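Local coordinates for protein probable porin (Pseudomonas aeruginosa, PDB 4FSO) that probably acts as an outer-membrane porin of the OprD family, a beta-barrel channel through which small solutes would cross the membrane, at residues Q280-Y290 with A299-P310. Numbering follows the deposited sequence.
Sequences QRMNGASSMPY and ANYLQVNDFANP
Gln280 NE2 gives both of its protons to neighbouring backbone carbonyls, reaching Phe307 O at 2.9 Å and Asp306 O at 3.0 Å. Each oxygen lies close to the amide plane, but Asp306 O receives its bond in its own carbonyl plane, whereas Phe307 O is met from well above its plane. At the other end of the same amide, Gln280 OE1 accepts from Asn300 N at 2.8 Å, with the donor tilted 34° from the carbonyl plane. With CG anti to the backbone N (chi1 179°), the extended side chain leaves strand 273-283 and bridges the start of segment 299-310 at Asn300 to the carbonyls of Asp306 and Phe307. The Asn300 amide stacks on that of Gln280, their planes 25° apart, while its own nitrogen bonds to Ser314. Further along the strand, Met282 bends so that SD lies 3.8 Å from Ala308 CB and CE passes close to Phe307 O.

Past the strand end the chain doubles back: Ser287 CB rests against Ala308 O, which Met288 N reaches in a weak 3.5 Å bond. Tyr290 OH then donates to Asp306 OD2 at 2.6 Å, on the anti side of the carboxylate, while Asp306 OD1 accepts from Ala308 N in an Asx turn. The nearest atom of the Asp306 side chain is about 3 Å from a bound calcium ion. Gln303 and Val304 touch strand 373-383, consistent with a loop folded into the barrel lumen. Three bonds from one glutamine amide thus fix its rotation and satisfy buried backbone groups of an irregular loop, while hydroxyl and calcium would probably stabilise the negative charge of Asp306.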
# COMPACT_ATOMS: atom_id res chain seq x y z
N GLN A 280 16.09 6.27 0.79
CA GLN A 280 15.63 5.43 -0.28
C GLN A 280 16.58 5.57 -1.46
O GLN A 280 17.04 6.67 -1.75
CB GLN A 280 14.22 5.86 -0.69
CG GLN A 280 13.61 5.06 -1.83
CD GLN A 280 12.09 5.19 -1.89
OE1 GLN A 280 11.38 4.90 -0.91
NE2 GLN A 280 11.58 5.64 -3.02
N ARG A 281 16.86 4.45 -2.13
CA ARG A 281 17.72 4.45 -3.29
C ARG A 281 17.36 3.41 -4.34
O ARG A 281 17.08 2.23 -4.05
CB ARG A 281 19.18 4.31 -2.89
CG ARG A 281 20.11 4.18 -4.08
CD ARG A 281 21.54 4.41 -3.67
NE ARG A 281 22.42 4.30 -4.82
CZ ARG A 281 23.66 4.76 -4.84
NH1 ARG A 281 24.16 5.37 -3.78
NH2 ARG A 281 24.39 4.61 -5.93
N MET A 282 17.38 3.87 -5.58
CA MET A 282 17.07 3.11 -6.78
C MET A 282 18.38 2.86 -7.55
O MET A 282 19.22 3.78 -7.71
CB MET A 282 16.13 3.96 -7.63
CG MET A 282 14.76 3.38 -7.96
SD MET A 282 13.66 2.96 -6.60
CE MET A 282 13.98 4.28 -5.43
N ASN A 283 18.56 1.62 -8.01
CA ASN A 283 19.72 1.27 -8.82
C ASN A 283 19.32 0.46 -10.03
O ASN A 283 18.45 -0.42 -9.94
CB ASN A 283 20.75 0.47 -8.01
CG ASN A 283 21.11 1.16 -6.71
OD1 ASN A 283 20.38 1.07 -5.72
ND2 ASN A 283 22.26 1.84 -6.70
N GLY A 284 19.96 0.73 -11.17
CA GLY A 284 19.69 -0.03 -12.38
C GLY A 284 19.15 0.90 -13.42
O GLY A 284 19.05 2.11 -13.20
N ALA A 285 18.79 0.35 -14.57
CA ALA A 285 18.30 1.16 -15.68
C ALA A 285 16.83 1.59 -15.49
O ALA A 285 16.39 2.60 -16.02
CB ALA A 285 18.44 0.38 -16.99
N SER A 286 16.10 0.80 -14.72
CA SER A 286 14.65 0.91 -14.68
C SER A 286 14.22 1.57 -13.42
O SER A 286 14.96 1.60 -12.43
CB SER A 286 14.00 -0.47 -14.72
OG SER A 286 14.42 -1.16 -15.86
N SER A 287 12.99 2.06 -13.44
CA SER A 287 12.28 2.37 -12.20
C SER A 287 11.88 1.04 -11.55
O SER A 287 11.94 -0.01 -12.18
CB SER A 287 11.04 3.23 -12.49
OG SER A 287 10.00 2.48 -13.12
N MET A 288 11.45 1.07 -10.29
CA MET A 288 10.92 -0.13 -9.65
C MET A 288 9.52 -0.49 -10.19
O MET A 288 8.60 0.32 -10.16
CB MET A 288 10.90 -0.01 -8.13
CG MET A 288 10.38 -1.26 -7.48
SD MET A 288 9.95 -1.07 -5.74
CE MET A 288 8.97 -2.54 -5.50
N PRO A 289 9.36 -1.71 -10.71
CA PRO A 289 8.04 -2.04 -11.26
C PRO A 289 7.03 -2.44 -10.16
O PRO A 289 7.40 -2.96 -9.13
CB PRO A 289 8.34 -3.23 -12.18
CG PRO A 289 9.51 -3.91 -11.53
CD PRO A 289 10.35 -2.79 -10.93
N TYR A 290 5.76 -2.18 -10.40
CA TYR A 290 4.72 -2.71 -9.54
C TYR A 290 3.39 -2.69 -10.25
O TYR A 290 3.29 -2.15 -11.36
CB TYR A 290 4.63 -1.96 -8.22
CG TYR A 290 4.53 -0.45 -8.30
CD1 TYR A 290 5.66 0.32 -8.51
CD2 TYR A 290 3.31 0.21 -8.11
CE1 TYR A 290 5.60 1.70 -8.55
CE2 TYR A 290 3.22 1.60 -8.15
CZ TYR A 290 4.38 2.34 -8.36
OH TYR A 290 4.36 3.72 -8.40
N ALA A 299 9.74 3.22 1.77
CA ALA A 299 9.75 4.26 2.80
C ALA A 299 9.35 5.64 2.31
O ALA A 299 8.72 6.41 3.06
CB ALA A 299 11.12 4.34 3.46
N ASN A 300 9.72 5.97 1.08
CA ASN A 300 9.38 7.28 0.52
C ASN A 300 8.17 7.27 -0.42
O ASN A 300 8.05 8.12 -1.30
CB ASN A 300 10.60 7.95 -0.12
CG ASN A 300 11.72 8.19 0.87
OD1 ASN A 300 11.55 7.99 2.07
ND2 ASN A 300 12.88 8.63 0.37
N TYR A 301 7.29 6.30 -0.24
CA TYR A 301 6.00 6.39 -0.93
C TYR A 301 5.14 7.43 -0.24
O TYR A 301 4.70 7.24 0.88
CB TYR A 301 5.24 5.07 -0.99
CG TYR A 301 3.88 5.29 -1.61
CD1 TYR A 301 3.76 5.77 -2.92
CD2 TYR A 301 2.71 5.08 -0.88
CE1 TYR A 301 2.52 6.00 -3.48
CE2 TYR A 301 1.47 5.31 -1.45
CZ TYR A 301 1.37 5.76 -2.75
OH TYR A 301 0.12 5.98 -3.32
N LEU A 302 4.89 8.52 -0.95
CA LEU A 302 4.18 9.67 -0.39
C LEU A 302 2.81 9.82 -1.04
O LEU A 302 2.39 8.94 -1.78
CB LEU A 302 5.04 10.95 -0.54
CG LEU A 302 5.68 11.30 0.79
CD1 LEU A 302 6.57 10.16 1.29
CD2 LEU A 302 6.42 12.64 0.76
N GLN A 303 2.12 10.93 -0.77
CA GLN A 303 0.74 11.09 -1.23
C GLN A 303 0.67 11.13 -2.75
O GLN A 303 -0.23 10.53 -3.35
CB GLN A 303 0.13 12.35 -0.63
CG GLN A 303 -1.38 12.48 -0.74
CD GLN A 303 -1.86 13.85 -0.26
OE1 GLN A 303 -1.44 14.33 0.81
NE2 GLN A 303 -2.71 14.50 -1.05
N VAL A 304 1.66 11.77 -3.36
CA VAL A 304 1.62 12.05 -4.79
C VAL A 304 2.72 11.38 -5.62
O VAL A 304 2.54 11.11 -6.80
CB VAL A 304 1.52 13.58 -5.01
CG1 VAL A 304 2.17 14.02 -6.30
CG2 VAL A 304 0.04 13.97 -4.99
N ASN A 305 3.84 11.08 -4.98
CA ASN A 305 5.03 10.67 -5.70
C ASN A 305 5.72 9.55 -4.94
O ASN A 305 5.65 9.51 -3.71
CB ASN A 305 6.00 11.84 -5.93
CG ASN A 305 7.19 11.46 -6.81
OD1 ASN A 305 7.01 11.21 -7.99
ND2 ASN A 305 8.40 11.40 -6.24
N ASP A 306 6.35 8.65 -5.68
CA ASP A 306 6.92 7.45 -5.06
C ASP A 306 8.45 7.48 -4.91
O ASP A 306 9.01 6.64 -4.22
CB ASP A 306 6.45 6.16 -5.78
CG ASP A 306 6.97 6.04 -7.22
OD1 ASP A 306 7.75 6.89 -7.69
OD2 ASP A 306 6.58 5.07 -7.89
N PHE A 307 9.09 8.46 -5.55
CA PHE A 307 10.55 8.60 -5.52
C PHE A 307 11.29 7.34 -5.98
O PHE A 307 12.32 6.98 -5.45
CB PHE A 307 11.02 9.09 -4.15
CG PHE A 307 10.50 10.44 -3.83
CD1 PHE A 307 9.25 10.59 -3.23
CD2 PHE A 307 11.23 11.58 -4.18
CE1 PHE A 307 8.76 11.84 -2.97
CE2 PHE A 307 10.75 12.85 -3.91
CZ PHE A 307 9.51 12.98 -3.30
N ALA A 308 10.73 6.70 -6.99
CA ALA A 308 11.19 5.40 -7.41
C ALA A 308 11.55 5.46 -8.88
O ALA A 308 11.53 4.45 -9.55
CB ALA A 308 10.12 4.36 -7.14
N ASN A 309 11.85 6.66 -9.37
CA ASN A 309 12.37 6.89 -10.72
C ASN A 309 13.79 6.36 -10.89
O ASN A 309 14.45 6.08 -9.90
CB ASN A 309 12.34 8.37 -11.01
CG ASN A 309 10.95 8.87 -11.23
OD1 ASN A 309 10.31 8.54 -12.23
ND2 ASN A 309 10.45 9.68 -10.29
N PRO A 310 14.28 6.22 -12.14
CA PRO A 310 15.52 5.44 -12.24
C PRO A 310 16.71 6.10 -11.55
O PRO A 310 16.95 7.30 -11.72
CB PRO A 310 15.74 5.33 -13.76
CG PRO A 310 14.44 5.58 -14.36
CD PRO A 310 13.79 6.61 -13.47